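Local coordinates for uncharacterized protein (Bombyx mori, PDB 5AZ0), which is a silkworm aldo-keto reductase that probably reduces carbonyl compounds with a nicotinamide cofactor in a TIM-barrel active site, at residues H73-E78 against L135-M140; N237-K242 against N308-V313; F317-E322 against D327-Q332. All blocks are in the same frame, centred on the assembly; numbering follows the deposited sequence.

Contact 1. Residues H73-E78 against L135-M140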
loop_
_atom_site.group_PDB
_atom_site.type_symbol
_atom_site.label_atom_id
_atom_site.label_comp_id
_atom_site.label_asym_id
_atom_site.label_seq_id
_atom_site.Cartn_x
_atom_site.Cartn_y
_atom_site.Cartn_z
ATOM N N HIS A 73 -9.167 1.979 -7.016
ATOM C CA HIS A 73 -10.450 2.526 -7.327
ATOM C C HIS A 73 -10.905 3.546 -6.291
ATOM O O HIS A 73 -11.228 4.723 -6.625
ATOM C CB HIS A 73 -11.459 1.414 -7.480
ATOM C CG HIS A 73 -12.839 1.899 -7.775
ATOM N ND1 HIS A 73 -13.964 1.128 -7.569
ATOM C CD2 HIS A 73 -13.280 3.101 -8.246
ATOM C CE1 HIS A 73 -15.039 1.823 -7.918
ATOM N NE2 HIS A 73 -14.643 3.033 -8.322
ATOM N N PHE A 74 -10.818 3.149 -5.021
ATOM C CA PHE A 74 -11.205 4.043 -3.929
ATOM C C PHE A 74 -10.503 5.389 -3.851
ATOM O O PHE A 74 -10.995 6.260 -3.194
ATOM C CB PHE A 74 -11.037 3.311 -2.586
ATOM C CG PHE A 74 -11.611 4.045 -1.408
ATOM C CD1 PHE A 74 -12.984 4.149 -1.260
ATOM C CD2 PHE A 74 -10.773 4.595 -0.412
ATOM C CE1 PHE A 74 -13.542 4.834 -0.152
ATOM C CE2 PHE A 74 -11.319 5.270 0.702
ATOM C CZ PHE A 74 -12.706 5.396 0.823
ATOM N N TYR A 75 -9.312 5.543 -4.408
ATOM C CA TYR A 75 -8.576 6.786 -4.264
ATOM C C TYR A 75 -8.990 7.916 -5.215
ATOM O O TYR A 75 -8.460 9.017 -5.114
ATOM C CB TYR A 75 -7.100 6.532 -4.380
ATOM C CG TYR A 75 -6.503 5.497 -3.405
ATOM C CD1 TYR A 75 -7.166 5.067 -2.248
ATOM C CD2 TYR A 75 -5.255 4.985 -3.667
ATOM C CE1 TYR A 75 -6.584 4.133 -1.393
ATOM C CE2 TYR A 75 -4.660 4.063 -2.825
ATOM C CZ TYR A 75 -5.302 3.634 -1.687
ATOM O OH TYR A 75 -4.640 2.686 -0.920
ATOM N N ARG A 76 -9.904 7.621 -6.131
ATOM C CA ARG A 76 -10.634 8.590 -6.944
ATOM C C ARG A 76 -9.824 9.114 -8.112
ATOM O O ARG A 76 -10.403 9.571 -9.033
ATOM C CB ARG A 76 -11.211 9.814 -6.147
ATOM C CG ARG A 76 -12.475 9.531 -5.320
ATOM C CD ARG A 76 -12.172 9.418 -3.863
ATOM N NE ARG A 76 -13.368 9.504 -3.042
ATOM C CZ ARG A 76 -13.720 8.651 -2.070
ATOM N NH1 ARG A 76 -12.976 7.551 -1.727
ATOM N NH2 ARG A 76 -14.843 8.900 -1.393
ATOM N N VAL A 77 -8.518 8.981 -8.085
ATOM C CA VAL A 77 -7.644 9.669 -8.985
ATOM C C VAL A 77 -7.068 8.776 -10.103
ATOM O O VAL A 77 -6.112 9.179 -10.749
ATOM C CB VAL A 77 -6.488 10.354 -8.188
ATOM C CG1 VAL A 77 -7.080 11.456 -7.321
ATOM C CG2 VAL A 77 -5.667 9.358 -7.318
ATOM N N GLU A 78 -7.610 7.579 -10.353
ATOM C CA GLU A 78 -7.010 6.723 -11.416
ATOM C C GLU A 78 -6.956 7.427 -12.783
ATOM O O GLU A 78 -5.932 7.340 -13.482
ATOM C CB GLU A 78 -7.762 5.396 -11.545
ATOM C CG GLU A 78 -7.582 4.456 -10.323
ATOM C CD GLU A 78 -8.566 3.306 -10.316
ATOM O OE1 GLU A 78 -9.753 3.599 -10.474
ATOM O OE2 GLU A 78 -8.170 2.105 -10.169
ATOM N N LEU A 135 -4.990 -5.816 -5.985
ATOM C CA LEU A 135 -5.302 -6.266 -4.629
ATOM C C LEU A 135 -6.781 -6.251 -4.264
ATOM O O LEU A 135 -7.556 -5.392 -4.701
ATOM C CB LEU A 135 -4.592 -5.386 -3.608
ATOM C CG LEU A 135 -3.126 -5.091 -3.853
ATOM C CD1 LEU A 135 -2.556 -4.100 -2.825
ATOM C CD2 LEU A 135 -2.312 -6.376 -3.856
ATOM N N MET A 136 -7.130 -7.200 -3.416
ATOM C CA MET A 136 -8.308 -7.137 -2.596
ATOM C C MET A 136 -8.102 -6.141 -1.510
ATOM O O MET A 136 -7.263 -6.304 -0.597
ATOM C CB MET A 136 -8.683 -8.530 -2.107
ATOM C CG MET A 136 -10.142 -8.592 -1.569
ATOM S SD MET A 136 -10.556 -10.152 -0.755
ATOM C CE MET A 136 -9.845 -11.429 -1.815
ATOM N N HIS A 137 -8.733 -4.957 -1.670
ATOM C CA HIS A 137 -8.430 -3.819 -0.805
ATOM C C HIS A 137 -8.664 -4.145 0.697
ATOM O O HIS A 137 -7.843 -3.810 1.507
ATOM C CB HIS A 137 -9.220 -2.612 -1.225
ATOM C CG HIS A 137 -8.566 -1.322 -0.923
ATOM N ND1 HIS A 137 -8.668 -0.241 -1.769
ATOM C CD2 HIS A 137 -7.781 -0.929 0.101
ATOM C CE1 HIS A 137 -7.978 0.770 -1.267
ATOM N NE2 HIS A 137 -7.410 0.376 -0.140
ATOM N N TRP A 138 -9.767 -4.836 0.998
ATOM C CA TRP A 138 -10.055 -5.341 2.349
ATOM C C TRP A 138 -10.713 -6.658 2.239
ATOM O O TRP A 138 -11.316 -6.958 1.215
ATOM C CB TRP A 138 -10.996 -4.420 3.131
ATOM C CG TRP A 138 -10.388 -3.133 3.409
ATOM C CD1 TRP A 138 -10.291 -2.086 2.563
ATOM C CD2 TRP A 138 -9.765 -2.716 4.642
ATOM N NE1 TRP A 138 -9.661 -1.008 3.200
ATOM C CE2 TRP A 138 -9.302 -1.394 4.463
ATOM C CE3 TRP A 138 -9.585 -3.325 5.887
ATOM C CZ2 TRP A 138 -8.639 -0.684 5.462
ATOM C CZ3 TRP A 138 -8.904 -2.621 6.902
ATOM C CH2 TRP A 138 -8.438 -1.315 6.678
ATOM N N PRO A 139 -10.620 -7.482 3.304
ATOM C CA PRO A 139 -11.223 -8.800 3.289
ATOM C C PRO A 139 -12.778 -8.786 3.458
ATOM O O PRO A 139 -13.462 -9.802 3.165
ATOM C CB PRO A 139 -10.481 -9.522 4.444
ATOM C CG PRO A 139 -10.067 -8.456 5.338
ATOM C CD PRO A 139 -9.760 -7.274 4.484
ATOM N N MET A 140 -13.337 -7.666 3.899
ATOM C CA MET A 140 -14.810 -7.559 4.098
ATOM C C MET A 140 -15.519 -7.370 2.736
ATOM O O MET A 140 -14.953 -6.808 1.786
ATOM C CB MET A 140 -15.188 -6.408 5.028
ATOM C CG MET A 140 -14.434 -6.383 6.328
ATOM S SD MET A 140 -12.902 -5.460 6.330
ATOM C CE MET A 140 -13.287 -3.764 5.923
HETATM O O HOH W 1 -10.339 0.258 -4.114
HETATM O O HOH W 2 -5.892 2.564 1.433
#
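Y75 and H137 meet at the mouth of the TIM barrel, where the loops following strands 68-70 and 133-136 face one another, and they show how what is probably the reductase pocket can be built with few direct contacts. Together with K104, whose NZ is hydrogen-bonded to Y75 OH, the pair matches the tyrosine, lysine and histidine of the active site in the aldo-keto reductase family, a role inferred here from that likeness. An acetate ion about 4 Å from the side chain of Y75 (nearest atoms) is consistent with a pocket.

The direct contact is aromatic. Y75 CE1 lies 3.6 Å from H137 CE1, at the edge of the imidazole and near its plane, and the planes of the two rings are inclined at 81°. In H137, CG anti to the backbone N (chi1 -151°) places the imidazole beside Y75, facing the 3-10 segment 73-75. F74 comes in less closely, its CB 4.2 Å from H137 CE1. Further rings frame the pair: W106 stacks on F74 and also meets H137 edge-to-face, and W25 stacks on Y75.

No direct hydrogen bond joins the segments; water supplies the polar connection, using both imidazole nitrogens. One water, in the plane of the imidazole, accepts from the backbone N of F74 and lies 2.9 Å from H137 ND1. A second, also in that plane, is 3.1 Å from H137 NE2. It bridges to Y75 OH, giving the phenol a second polar partner beside K104.

Within 73-78, R76 NH1 lies over one face of the F74 ring and donates in the carbonyl plane to F74 O at 2.8 Å.

Contact 2. Residues N237-K242 against N308-V313. With ACT (acetate ion), chain G; ACT (acetate ion), chain D.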
loop_
_atom_site.group_PDB
_atom_site.type_symbol
_atom_site.label_atom_id
_atom_site.label_comp_id
_atom_site.label_asym_id
_atom_site.label_seq_id
_atom_site.Cartn_x
_atom_site.Cartn_y
_atom_site.Cartn_z
ATOM N N ASN A 237 -2.210 12.372 21.309
ATOM C CA ASN A 237 -1.489 11.674 22.389
ATOM C C ASN A 237 -0.846 10.400 21.831
ATOM O O ASN A 237 -0.818 9.343 22.453
ATOM C CB ASN A 237 -2.430 11.343 23.561
ATOM C CG ASN A 237 -2.302 12.327 24.719
ATOM O OD1 ASN A 237 -1.197 12.567 25.236
ATOM N ND2 ASN A 237 -3.435 12.888 25.149
ATOM N N SER A 238 -0.290 10.523 20.644
ATOM C CA SER A 238 0.157 9.390 19.894
ATOM C C SER A 238 1.587 9.147 20.334
ATOM O O SER A 238 2.245 10.033 20.851
ATOM C CB SER A 238 0.084 9.726 18.402
ATOM O OG SER A 238 0.951 10.834 18.095
ATOM N N PRO A 239 2.090 7.944 20.107
ATOM C CA PRO A 239 3.347 7.607 20.765
ATOM C C PRO A 239 4.565 8.169 20.076
ATOM O O PRO A 239 4.474 8.592 18.931
ATOM C CB PRO A 239 3.392 6.068 20.684
ATOM C CG PRO A 239 2.306 5.646 19.753
ATOM C CD PRO A 239 1.575 6.854 19.255
ATOM N N GLU A 240 5.696 8.131 20.782
ATOM C CA GLU A 240 6.996 8.340 20.195
ATOM C C GLU A 240 7.272 7.189 19.182
ATOM O O GLU A 240 6.720 6.102 19.341
ATOM C CB GLU A 240 8.068 8.364 21.283
ATOM C CG GLU A 240 8.034 9.612 22.180
ATOM C CD GLU A 240 8.391 10.899 21.434
ATOM O OE1 GLU A 240 9.330 10.917 20.579
ATOM O OE2 GLU A 240 7.679 11.873 21.713
ATOM N N PRO A 241 8.108 7.398 18.173
ATOM C CA PRO A 241 8.866 8.618 17.937
ATOM C C PRO A 241 8.121 9.722 17.209
ATOM O O PRO A 241 7.340 9.456 16.258
ATOM C CB PRO A 241 9.974 8.143 17.024
ATOM C CG PRO A 241 9.377 7.005 16.259
ATOM C CD PRO A 241 8.199 6.487 17.026
ATOM N N LYS A 242 8.384 10.950 17.667
ATOM C CA LYS A 242 8.056 12.177 16.931
ATOM C C LYS A 242 9.239 12.581 16.127
ATOM O O LYS A 242 10.292 11.964 16.243
ATOM C CB LYS A 242 7.561 13.282 17.880
ATOM C CG LYS A 242 6.179 13.002 18.483
ATOM C CD LYS A 242 5.247 12.176 17.548
ATOM C CE LYS A 242 3.894 11.778 18.149
ATOM N NZ LYS A 242 3.400 10.530 17.488
ATOM N N ASN A 308 4.792 -0.955 19.814
ATOM C CA ASN A 308 3.886 -1.008 20.951
ATOM C C ASN A 308 2.449 -1.305 20.577
ATOM O O ASN A 308 1.540 -1.077 21.379
ATOM C CB ASN A 308 3.926 0.345 21.647
ATOM C CG ASN A 308 3.482 1.456 20.718
ATOM O OD1 ASN A 308 2.906 1.194 19.695
ATOM N ND2 ASN A 308 3.766 2.680 21.065
ATOM N N GLY A 309 2.210 -1.768 19.351
ATOM C CA GLY A 309 0.883 -2.118 18.953
ATOM C C GLY A 309 -0.057 -0.977 18.596
ATOM O O GLY A 309 -1.197 -1.257 18.265
ATOM N N PHE A 310 0.401 0.264 18.581
ATOM C CA PHE A 310 -0.458 1.406 18.218
ATOM C C PHE A 310 -0.730 1.446 16.675
ATOM O O PHE A 310 0.198 1.610 15.875
ATOM C CB PHE A 310 0.232 2.723 18.625
ATOM C CG PHE A 310 -0.648 3.931 18.451
ATOM C CD1 PHE A 310 -0.726 4.598 17.220
ATOM C CD2 PHE A 310 -1.427 4.411 19.520
ATOM C CE1 PHE A 310 -1.608 5.683 17.042
ATOM C CE2 PHE A 310 -2.295 5.509 19.359
ATOM C CZ PHE A 310 -2.388 6.147 18.122
ATOM N N ARG A 311 -1.981 1.296 16.283
ATOM C CA ARG A 311 -2.378 1.150 14.891
ATOM C C ARG A 311 -2.922 2.510 14.420
ATOM O O ARG A 311 -3.909 3.022 14.942
ATOM C CB ARG A 311 -3.429 0.069 14.800
ATOM C CG ARG A 311 -3.823 -0.237 13.378
ATOM C CD ARG A 311 -4.894 -1.271 13.374
ATOM N NE ARG A 311 -4.381 -2.584 13.726
ATOM C CZ ARG A 311 -3.697 -3.390 12.915
ATOM N NH1 ARG A 311 -3.403 -3.024 11.641
ATOM N NH2 ARG A 311 -3.289 -4.592 13.379
ATOM N N THR A 312 -2.200 3.122 13.496
ATOM C CA THR A 312 -2.575 4.424 12.915
ATOM C C THR A 312 -3.900 4.367 12.172
ATOM O O THR A 312 -4.666 5.296 12.260
ATOM C CB THR A 312 -1.462 4.903 11.984
ATOM O OG1 THR A 312 -0.237 5.035 12.739
ATOM C CG2 THR A 312 -1.843 6.206 11.317
ATOM N N VAL A 313 -4.180 3.252 11.473
ATOM C CA VAL A 313 -5.397 3.129 10.605
ATOM C C VAL A 313 -6.340 2.037 11.117
ATOM O O VAL A 313 -6.084 0.845 10.935
ATOM C CB VAL A 313 -5.008 2.864 9.106
ATOM C CG1 VAL A 313 -6.248 2.652 8.235
ATOM C CG2 VAL A 313 -4.160 4.007 8.545
HETATM C C ACT G . -4.908 1.899 18.005
HETATM O O ACT G . -4.242 0.841 18.291
HETATM O OXT ACT G . -5.865 2.033 17.181
HETATM C CH3 ACT G . -4.503 3.152 18.645
HETATM C C ACT D . -3.375 -6.495 9.592
HETATM O O ACT D . -2.907 -5.251 9.559
HETATM O OXT ACT D . -3.782 -7.168 8.603
HETATM C CH3 ACT D . -3.502 -7.317 10.844
#
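K242 NZ is gripped by three oxygens: S238 OG, P239 O at 2.6 Å from K242 NZ, and the carbonyl of T228. These bonds hold the ammonium beside P239, which makes the closest contacts with the other segment. P239 lays its CD over the centre of the F310 ring, 3.7 Å from the centroid and 10° off the normal, a clear CH-pi contact. The opposite face of F310 is taken by the methyl of an acetate, probably from the crystallisation liquor, leaving the phenyl sandwiched. Such surface packing joins two loops of the TIM barrel, the one after strand 219-223 and the one that follows helix 297-304. N308 flanks the proline, its ND2 3.4 Å from P239 CB. The other end of that amide makes an Asx turn, N308 OD1 turning back to its own backbone to accept from F310 N at 2.9 Å. With the phenyl of F310 cut back to an alanine, the P239 ring would probably lose its aromatic platform and a gap would open between the loops. Next along the chain, R311 N donates at 3.1 Å to atom O of the same acetate whose methyl covers F310, while T312 N and V313 N bond to the carboxylate of E199.

Contact 3. Residues F317-E322 against D327-Q332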
loop_
_atom_site.group_PDB
_atom_site.type_symbol
_atom_site.label_atom_id
_atom_site.label_comp_id
_atom_site.label_asym_id
_atom_site.label_seq_id
_atom_site.Cartn_x
_atom_site.Cartn_y
_atom_site.Cartn_z
ATOM N N PHE A 317 -15.796 1.903 12.242
ATOM C CA PHE A 317 -17.058 1.579 11.498
ATOM C C PHE A 317 -17.092 0.234 10.806
ATOM O O PHE A 317 -18.161 -0.231 10.534
ATOM C CB PHE A 317 -17.438 2.662 10.499
ATOM C CG PHE A 317 -16.278 3.205 9.716
ATOM C CD1 PHE A 317 -15.843 2.565 8.558
ATOM C CD2 PHE A 317 -15.657 4.361 10.111
ATOM C CE1 PHE A 317 -14.763 3.066 7.842
ATOM C CE2 PHE A 317 -14.583 4.862 9.405
ATOM C CZ PHE A 317 -14.120 4.200 8.267
ATOM N N TRP A 318 -15.935 -0.438 10.570
ATOM C CA TRP A 318 -15.997 -1.781 9.983
ATOM C C TRP A 318 -15.932 -2.936 10.943
ATOM O O TRP A 318 -16.130 -4.084 10.512
ATOM C CB TRP A 318 -14.896 -1.929 8.888
ATOM C CG TRP A 318 -15.187 -1.115 7.624
ATOM C CD1 TRP A 318 -16.427 -0.841 7.071
ATOM C CD2 TRP A 318 -14.230 -0.510 6.750
ATOM N NE1 TRP A 318 -16.279 -0.110 5.916
ATOM C CE2 TRP A 318 -14.955 0.114 5.692
ATOM C CE3 TRP A 318 -12.840 -0.467 6.725
ATOM C CZ2 TRP A 318 -14.335 0.782 4.654
ATOM C CZ3 TRP A 318 -12.204 0.212 5.662
ATOM C CH2 TRP A 318 -12.979 0.830 4.635
ATOM N N GLN A 319 -15.696 -2.675 12.238
ATOM C CA GLN A 319 -15.659 -3.791 13.264
ATOM C C GLN A 319 -16.779 -4.787 13.235
ATOM O O GLN A 319 -16.503 -5.979 13.336
ATOM C CB GLN A 319 -15.541 -3.316 14.705
ATOM C CG GLN A 319 -14.307 -2.470 14.997
ATOM C CD GLN A 319 -13.966 -2.352 16.497
ATOM O OE1 GLN A 319 -12.798 -2.166 16.863
ATOM N NE2 GLN A 319 -14.992 -2.418 17.357
ATOM N N PRO A 320 -18.037 -4.340 13.060
ATOM C CA PRO A 320 -19.156 -5.331 13.053
ATOM C C PRO A 320 -19.252 -6.219 11.818
ATOM O O PRO A 320 -20.118 -7.111 11.785
ATOM C CB PRO A 320 -20.428 -4.471 13.118
ATOM C CG PRO A 320 -19.980 -3.073 13.244
ATOM C CD PRO A 320 -18.503 -2.953 12.963
ATOM N N TYR A 321 -18.395 -6.023 10.795
ATOM C CA TYR A 321 -18.544 -6.820 9.532
ATOM C C TYR A 321 -17.792 -8.091 9.613
ATOM O O TYR A 321 -16.727 -8.148 10.187
ATOM C CB TYR A 321 -18.131 -5.946 8.308
ATOM C CG TYR A 321 -19.142 -4.851 8.114
ATOM C CD1 TYR A 321 -19.044 -3.694 8.789
ATOM C CD2 TYR A 321 -20.238 -5.045 7.253
ATOM C CE1 TYR A 321 -20.033 -2.730 8.681
ATOM C CE2 TYR A 321 -21.230 -4.100 7.106
ATOM C CZ TYR A 321 -21.133 -2.959 7.827
ATOM O OH TYR A 321 -22.099 -2.002 7.684
ATOM N N GLU A 322 -18.300 -9.137 9.008
ATOM C CA GLU A 322 -17.525 -10.333 8.926
ATOM C C GLU A 322 -16.163 -10.065 8.197
ATOM O O GLU A 322 -16.054 -9.199 7.300
ATOM C CB GLU A 322 -18.346 -11.430 8.278
ATOM C CG GLU A 322 -19.492 -11.895 9.212
ATOM C CD GLU A 322 -20.272 -13.133 8.786
ATOM O OE1 GLU A 322 -19.973 -13.781 7.736
ATOM O OE2 GLU A 322 -21.228 -13.438 9.526
ATOM N N ASP A 327 -8.139 -6.523 15.784
ATOM C CA ASP A 327 -8.732 -6.844 17.123
ATOM C C ASP A 327 -9.884 -5.907 17.365
ATOM O O ASP A 327 -9.771 -4.759 17.070
ATOM C CB ASP A 327 -7.689 -6.728 18.278
ATOM C CG ASP A 327 -6.714 -7.935 18.322
ATOM O OD1 ASP A 327 -7.021 -9.022 17.754
ATOM O OD2 ASP A 327 -5.618 -7.792 18.919
ATOM N N VAL A 328 -11.004 -6.416 17.837
ATOM C CA VAL A 328 -12.184 -5.586 18.060
ATOM C C VAL A 328 -12.113 -4.906 19.443
ATOM O O VAL A 328 -11.722 -5.531 20.411
ATOM C CB VAL A 328 -13.447 -6.485 17.905
ATOM C CG1 VAL A 328 -14.755 -5.731 18.178
ATOM C CG2 VAL A 328 -13.485 -7.082 16.487
ATOM N N VAL A 329 -12.432 -3.621 19.517
ATOM C CA VAL A 329 -12.650 -2.907 20.769
ATOM C C VAL A 329 -14.142 -3.018 21.111
ATOM O O VAL A 329 -14.985 -2.491 20.398
ATOM C CB VAL A 329 -12.244 -1.431 20.654
ATOM C CG1 VAL A 329 -12.464 -0.690 21.982
ATOM C CG2 VAL A 329 -10.772 -1.303 20.236
ATOM N N PRO A 330 -14.500 -3.721 22.198
ATOM C CA PRO A 330 -15.941 -3.805 22.487
ATOM C C PRO A 330 -16.603 -2.465 22.827
ATOM O O PRO A 330 -15.928 -1.519 23.299
ATOM C CB PRO A 330 -16.009 -4.762 23.672
ATOM C CG PRO A 330 -14.766 -5.575 23.571
ATOM C CD PRO A 330 -13.729 -4.574 23.107
ATOM N N GLY A 331 -17.881 -2.372 22.453
ATOM C CA GLY A 331 -18.783 -1.268 22.787
ATOM C C GLY A 331 -18.767 0.035 21.998
ATOM O O GLY A 331 -18.843 1.099 22.603
ATOM N N GLN A 332 -18.770 0.010 20.670
ATOM C CA GLN A 332 -18.788 1.292 19.919
ATOM C C GLN A 332 -20.196 1.811 19.775
ATOM O O GLN A 332 -21.084 0.982 19.636
ATOM C CB GLN A 332 -18.178 1.086 18.549
ATOM C CG GLN A 332 -16.759 0.533 18.603
ATOM C CD GLN A 332 -15.814 1.457 19.349
ATOM O OE1 GLN A 332 -15.439 2.501 18.833
ATOM N NE2 GLN A 332 -15.446 1.092 20.569
HETATM O O HOH W 3 -10.603 -2.486 15.768
#
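Q319 holds V329 with both ends of its carboxamide, gripping the N-H and C=O of one residue. Its OE1 accepts from V329 N at 3.0 Å, along an almost straight N-H path of 176°. Its NE2 returns a bond to V329 O, again 3.0 Å, and that oxygen lies close to the plane of the Q319 amide. Each donor is tilted 32° from the carbonyl plane of its acceptor. Being bound at both ends fixes the rotation of the amide.

Q319 OE1 has a further donor: a water that bonds to it also donates to D327 O, the water oxygen lying 2.7 Å from D327 O, and so satisfies a carbonyl that Q319 does not reach directly. At the other end of the amide, V328 CG1 packs 3.4 Å from Q319 NE2. The poorly ordered Q332 brings its CG near the same nitrogen.

Q319 reaches across from a type I turn, W318 to Y321, closed by Y321 N to W318 O at 3.0 Å. Its CG stands anti to the carbonyl carbon (chi1 -59°), and beyond it the chain runs extended, delivering the amide to the opposing backbone.

A glutamine amide whose paired bonds resemble, in likeness only, the two-bond pairing seen between strands thus ties together the C-terminal loop, which in aldo-keto reductases commonly flanks the substrate pocket.

Followed from the N terminus, the chain makes the three contacts in series, none nesting within or crossing another. Contact 1 closes a 56-residue excursion through helices 78-90 and 112-126, uniting the loop after the second barrel strand with the end of the fourth. Contact 2 spans 65 residues, mostly helical, and brings the segment beyond the last helix back to the loop after strand 219-223. Contact 3, which adjoins it in sequence, closes a far shorter loop with four residues intervening. On the way, W318 of contact 3 packs against W138 and M140 of contact 1, near the probable active site, though the two centres lie 20 Å apart.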